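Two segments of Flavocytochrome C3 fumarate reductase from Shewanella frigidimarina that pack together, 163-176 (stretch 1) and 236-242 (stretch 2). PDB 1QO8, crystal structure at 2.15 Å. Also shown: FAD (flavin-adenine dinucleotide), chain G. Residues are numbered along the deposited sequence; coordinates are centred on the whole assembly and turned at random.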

# COMPACT_ATOMS: atom_id res chain seq x y z
N SER A 163 2.61 -25.64 8.02
CA SER A 163 1.18 -25.64 7.78
C SER A 163 0.58 -26.97 8.30
O SER A 163 1.07 -28.06 8.27
CB SER A 163 0.78 -25.37 6.34
OG SER A 163 0.95 -26.47 5.49
N ALA A 164 -0.54 -26.78 8.91
CA ALA A 164 -1.48 -27.36 9.76
C ALA A 164 -2.77 -28.01 9.31
O ALA A 164 -3.34 -29.02 9.74
CB ALA A 164 -2.01 -25.90 10.31
N GLY A 165 -3.49 -27.30 8.45
CA GLY A 165 -4.94 -27.49 8.28
C GLY A 165 -5.27 -27.79 6.83
O GLY A 165 -6.13 -27.10 6.28
N GLY A 166 -4.51 -28.60 6.16
CA GLY A 166 -4.60 -29.02 4.84
C GLY A 166 -4.95 -28.14 3.68
O GLY A 166 -4.87 -26.92 3.73
N MET A 167 -5.48 -28.75 2.64
CA MET A 167 -5.67 -28.23 1.30
C MET A 167 -7.12 -28.43 0.87
O MET A 167 -7.66 -29.54 0.99
CB MET A 167 -4.72 -29.05 0.40
CG MET A 167 -4.84 -28.66 -1.06
SD MET A 167 -3.65 -29.27 -2.23
CE MET A 167 -4.38 -28.70 -3.75
N ASN A 168 -7.81 -27.35 0.57
CA ASN A 168 -9.15 -27.31 0.02
C ASN A 168 -9.18 -27.78 -1.42
O ASN A 168 -8.30 -27.51 -2.24
CB ASN A 168 -9.74 -25.87 0.14
CG ASN A 168 -10.03 -25.51 1.57
OD1 ASN A 168 -10.17 -26.40 2.44
ND2 ASN A 168 -10.12 -24.25 1.99
N ALA A 169 -10.13 -28.67 -1.71
CA ALA A 169 -10.38 -29.05 -3.12
C ALA A 169 -11.84 -29.48 -3.25
O ALA A 169 -12.51 -29.85 -2.28
CB ALA A 169 -9.45 -30.15 -3.58
N VAL A 170 -12.39 -29.40 -4.44
CA VAL A 170 -13.77 -29.74 -4.70
C VAL A 170 -13.75 -30.85 -5.76
O VAL A 170 -13.05 -30.65 -6.73
CB VAL A 170 -14.60 -28.57 -5.25
CG1 VAL A 170 -14.00 -27.79 -6.40
CG2 VAL A 170 -15.93 -29.15 -5.79
N GLY A 171 -14.55 -31.90 -5.59
CA GLY A 171 -14.61 -32.96 -6.59
C GLY A 171 -13.56 -34.03 -6.37
O GLY A 171 -13.11 -34.63 -7.34
N THR A 172 -13.13 -34.31 -5.16
CA THR A 172 -12.06 -35.33 -5.05
C THR A 172 -12.66 -36.69 -4.75
O THR A 172 -13.79 -36.91 -4.29
CB THR A 172 -11.02 -34.98 -3.97
OG1 THR A 172 -11.69 -35.00 -2.71
CG2 THR A 172 -10.39 -33.62 -4.23
N LYS A 173 -11.82 -37.69 -4.94
CA LYS A 173 -12.24 -39.05 -4.53
C LYS A 173 -12.35 -39.10 -3.01
O LYS A 173 -13.15 -39.92 -2.53
CB LYS A 173 -11.28 -40.03 -5.15
CG LYS A 173 -9.90 -40.02 -4.55
CD LYS A 173 -9.07 -41.16 -5.12
CE LYS A 173 -7.68 -41.26 -4.57
NZ LYS A 173 -7.58 -41.96 -3.27
N GLN A 174 -11.67 -38.27 -2.20
CA GLN A 174 -11.92 -38.33 -0.75
C GLN A 174 -13.33 -37.81 -0.41
O GLN A 174 -13.98 -38.27 0.53
CB GLN A 174 -10.90 -37.59 0.12
CG GLN A 174 -9.48 -38.13 0.15
CD GLN A 174 -8.69 -37.90 -1.12
OE1 GLN A 174 -9.03 -37.20 -2.09
NE2 GLN A 174 -7.52 -38.52 -1.16
N GLN A 175 -13.84 -36.89 -1.23
CA GLN A 175 -15.19 -36.40 -1.00
C GLN A 175 -16.16 -37.51 -1.41
O GLN A 175 -17.09 -37.69 -0.64
CB GLN A 175 -15.49 -35.05 -1.63
CG GLN A 175 -14.83 -33.84 -0.97
CD GLN A 175 -15.22 -32.54 -1.66
OE1 GLN A 175 -15.24 -32.52 -2.87
NE2 GLN A 175 -15.57 -31.48 -0.95
N THR A 176 -15.90 -38.29 -2.45
CA THR A 176 -16.87 -39.27 -2.88
C THR A 176 -16.85 -40.50 -1.93
O THR A 176 -17.85 -41.18 -1.81
CB THR A 176 -16.74 -39.87 -4.29
OG1 THR A 176 -15.68 -40.82 -4.24
CG2 THR A 176 -16.50 -38.85 -5.36
N VAL A 236 -19.40 -27.28 3.15
CA VAL A 236 -19.21 -28.71 3.28
C VAL A 236 -17.71 -29.03 3.50
O VAL A 236 -16.83 -28.13 3.49
CB VAL A 236 -19.69 -29.50 2.06
CG1 VAL A 236 -19.79 -30.99 2.46
CG2 VAL A 236 -21.10 -29.22 1.54
N ASP A 237 -17.40 -30.29 3.76
CA ASP A 237 -16.07 -30.73 4.15
C ASP A 237 -15.20 -30.77 2.89
O ASP A 237 -15.66 -31.42 1.97
CB ASP A 237 -16.14 -32.16 4.70
CG ASP A 237 -16.88 -32.25 6.01
OD1 ASP A 237 -17.75 -31.39 6.31
OD2 ASP A 237 -16.56 -33.24 6.70
N ARG A 238 -14.13 -30.02 2.84
CA ARG A 238 -13.34 -29.92 1.59
C ARG A 238 -11.85 -29.91 1.84
O ARG A 238 -10.98 -29.80 0.99
CB ARG A 238 -13.62 -28.45 1.17
CG ARG A 238 -13.98 -28.30 -0.28
CD ARG A 238 -14.25 -26.82 -0.56
NE ARG A 238 -15.62 -26.73 -1.03
CZ ARG A 238 -16.42 -25.80 -0.49
NH1 ARG A 238 -16.04 -24.93 0.44
NH2 ARG A 238 -17.67 -25.81 -0.91
N THR A 239 -11.40 -29.94 3.06
CA THR A 239 -10.02 -29.79 3.50
C THR A 239 -9.36 -31.16 3.64
O THR A 239 -9.84 -31.94 4.47
CB THR A 239 -10.10 -29.06 4.86
OG1 THR A 239 -10.78 -27.80 4.77
CG2 THR A 239 -8.67 -28.85 5.37
N HIS A 240 -8.35 -31.48 2.85
CA HIS A 240 -7.65 -32.74 2.80
C HIS A 240 -6.29 -32.63 3.52
O HIS A 240 -5.61 -31.64 3.31
CB HIS A 240 -7.41 -33.13 1.36
CG HIS A 240 -8.62 -33.17 0.49
ND1 HIS A 240 -9.37 -32.07 0.16
CD2 HIS A 240 -9.23 -34.25 -0.10
CE1 HIS A 240 -10.40 -32.44 -0.60
NE2 HIS A 240 -10.30 -33.74 -0.78
N ARG A 241 -6.03 -33.54 4.45
CA ARG A 241 -4.96 -33.70 5.35
C ARG A 241 -4.52 -35.19 5.29
O ARG A 241 -5.28 -36.04 4.87
CB ARG A 241 -5.39 -33.46 6.79
CG ARG A 241 -5.68 -32.10 7.32
CD ARG A 241 -5.95 -32.01 8.81
NE ARG A 241 -6.24 -30.59 9.11
CZ ARG A 241 -7.44 -30.01 9.13
NH1 ARG A 241 -8.62 -30.53 8.82
NH2 ARG A 241 -7.48 -28.71 9.46
N PRO A 242 -3.31 -35.49 5.67
CA PRO A 242 -2.77 -36.85 5.70
C PRO A 242 -3.63 -37.70 6.62
O PRO A 242 -4.07 -37.21 7.66
CB PRO A 242 -1.33 -36.72 6.26
CG PRO A 242 -1.04 -35.25 5.94
CD PRO A 242 -2.33 -34.54 6.26
PA FAD G . 6.43 -20.12 1.63
O1A FAD G . 6.08 -21.54 1.97
O2A FAD G . 6.68 -19.22 2.61
O5B FAD G . 7.89 -20.29 1.08
C5B FAD G . 8.64 -19.19 0.43
C4B FAD G . 10.16 -19.68 0.22
O4B FAD G . 10.82 -18.49 -0.44
C3B FAD G . 10.92 -19.78 1.59
O3B FAD G . 11.45 -20.96 1.97
C2B FAD G . 11.76 -18.45 1.69
O2B FAD G . 13.00 -18.57 2.42
C1B FAD G . 12.11 -18.30 0.25
N9A FAD G . 12.45 -16.91 -0.11
C8A FAD G . 11.90 -15.75 0.35
N7A FAD G . 12.52 -14.69 -0.10
C5A FAD G . 13.55 -15.17 -0.90
C6A FAD G . 14.64 -14.52 -1.62
N6A FAD G . 14.82 -13.23 -1.66
N1A FAD G . 15.44 -15.37 -2.32
C2A FAD G . 15.34 -16.74 -2.24
N3A FAD G . 14.37 -17.42 -1.59
C4A FAD G . 13.54 -16.57 -0.93
N1 FAD G . -2.86 -22.20 4.70
C2 FAD G . -3.68 -23.13 4.31
O2 FAD G . -4.36 -23.14 3.34
N3 FAD G . -3.89 -24.33 5.06
C4 FAD G . -3.13 -24.45 6.22
O4 FAD G . -3.28 -25.41 6.92
C4X FAD G . -2.26 -23.36 6.66
N5 FAD G . -1.59 -23.46 7.82
C5X FAD G . -0.73 -22.49 8.21
C6 FAD G . -0.05 -22.67 9.42
C7 FAD G . 0.85 -21.71 9.84
C7M FAD G . 1.61 -21.82 11.11
C8 FAD G . 1.08 -20.57 8.98
C8M FAD G . 2.11 -19.56 9.39
C9 FAD G . 0.44 -20.42 7.78
C9A FAD G . -0.47 -21.35 7.35
N10 FAD G . -1.21 -21.28 6.16
C10 FAD G . -2.09 -22.23 5.79
C1' FAD G . -0.76 -20.37 5.06
C2' FAD G . 0.01 -21.19 3.97
O2' FAD G . 0.80 -22.10 4.81
C3' FAD G . 1.06 -20.21 3.39
O3' FAD G . 0.42 -19.07 2.80
C4' FAD G . 1.60 -20.87 2.08
O4' FAD G . 2.33 -22.04 2.56
C5' FAD G . 2.66 -19.86 1.50
O5' FAD G . 3.44 -20.73 0.47
P FAD G . 4.50 -20.13 -0.47
O1P FAD G . 4.95 -21.30 -1.32
O2P FAD G . 3.86 -19.03 -1.04
O3P FAD G . 5.48 -19.58 0.44

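Stretch 1 begins against the flavin and ends in a helix, and along the way it pairs antiparallel with stretch 2. Ser 163 and Ala 164 lie beside the isoalloxazine, with Ala 164 CB 3.5 Å from FAD N5. The carbonyl of Ala 164 accepts a weak hydrogen bond from the guanidinium of Arg 241 (NE to O, 3.4 Å).

Gly 165 N donates a very short bond to FAD O4 (2.4 Å), while its O lies over one face of the Arg 241 guanidinium. Gly 166 O accepts from FAD N3 (3.1 Å), so the two glycine backbones bond neighbouring polar atoms of the flavin. Glycine suits position 166 twice over: its positive phi favours it, and a CB would sit 2.1 Å from His 240 O, where the bare CA now makes a 3.2 Å CA-H...O contact.

Met 167 and His 240 form the hydrogen-bonded pair of the short sheet, Met 167 N to His 240 O at 3.0 Å and His 240 N to Met 167 O at 2.8 Å. The same Met 167 O also accepts from His 240 ND1 (3.2 Å), tying the ring to the strand. These two side chains lie on one face of the sheet, those of Asn 168 and Thr 239 on the opposite one, where Asn 168 OD1 accepts from Thr 239 OG1 at 2.8 Å. Ala 169 N then extends the backbone ladder to Arg 238 O (3.0 Å), and its small CB packs 3.9 Å from His 240 CE1.

Beyond the turn, Thr 172 caps the helix by accepting from Gln 175 N through OG1 (3.2 Å). That hydroxyl also bonds His 240 NE2 at 2.7 Å; a group able to donate and accept suits this junction. Finally, the Gln 175 amide uses both ends: OE1 accepts from Gly 171 N (2.9 Å), and NE2 donates to Asp 237 O (2.9 Å).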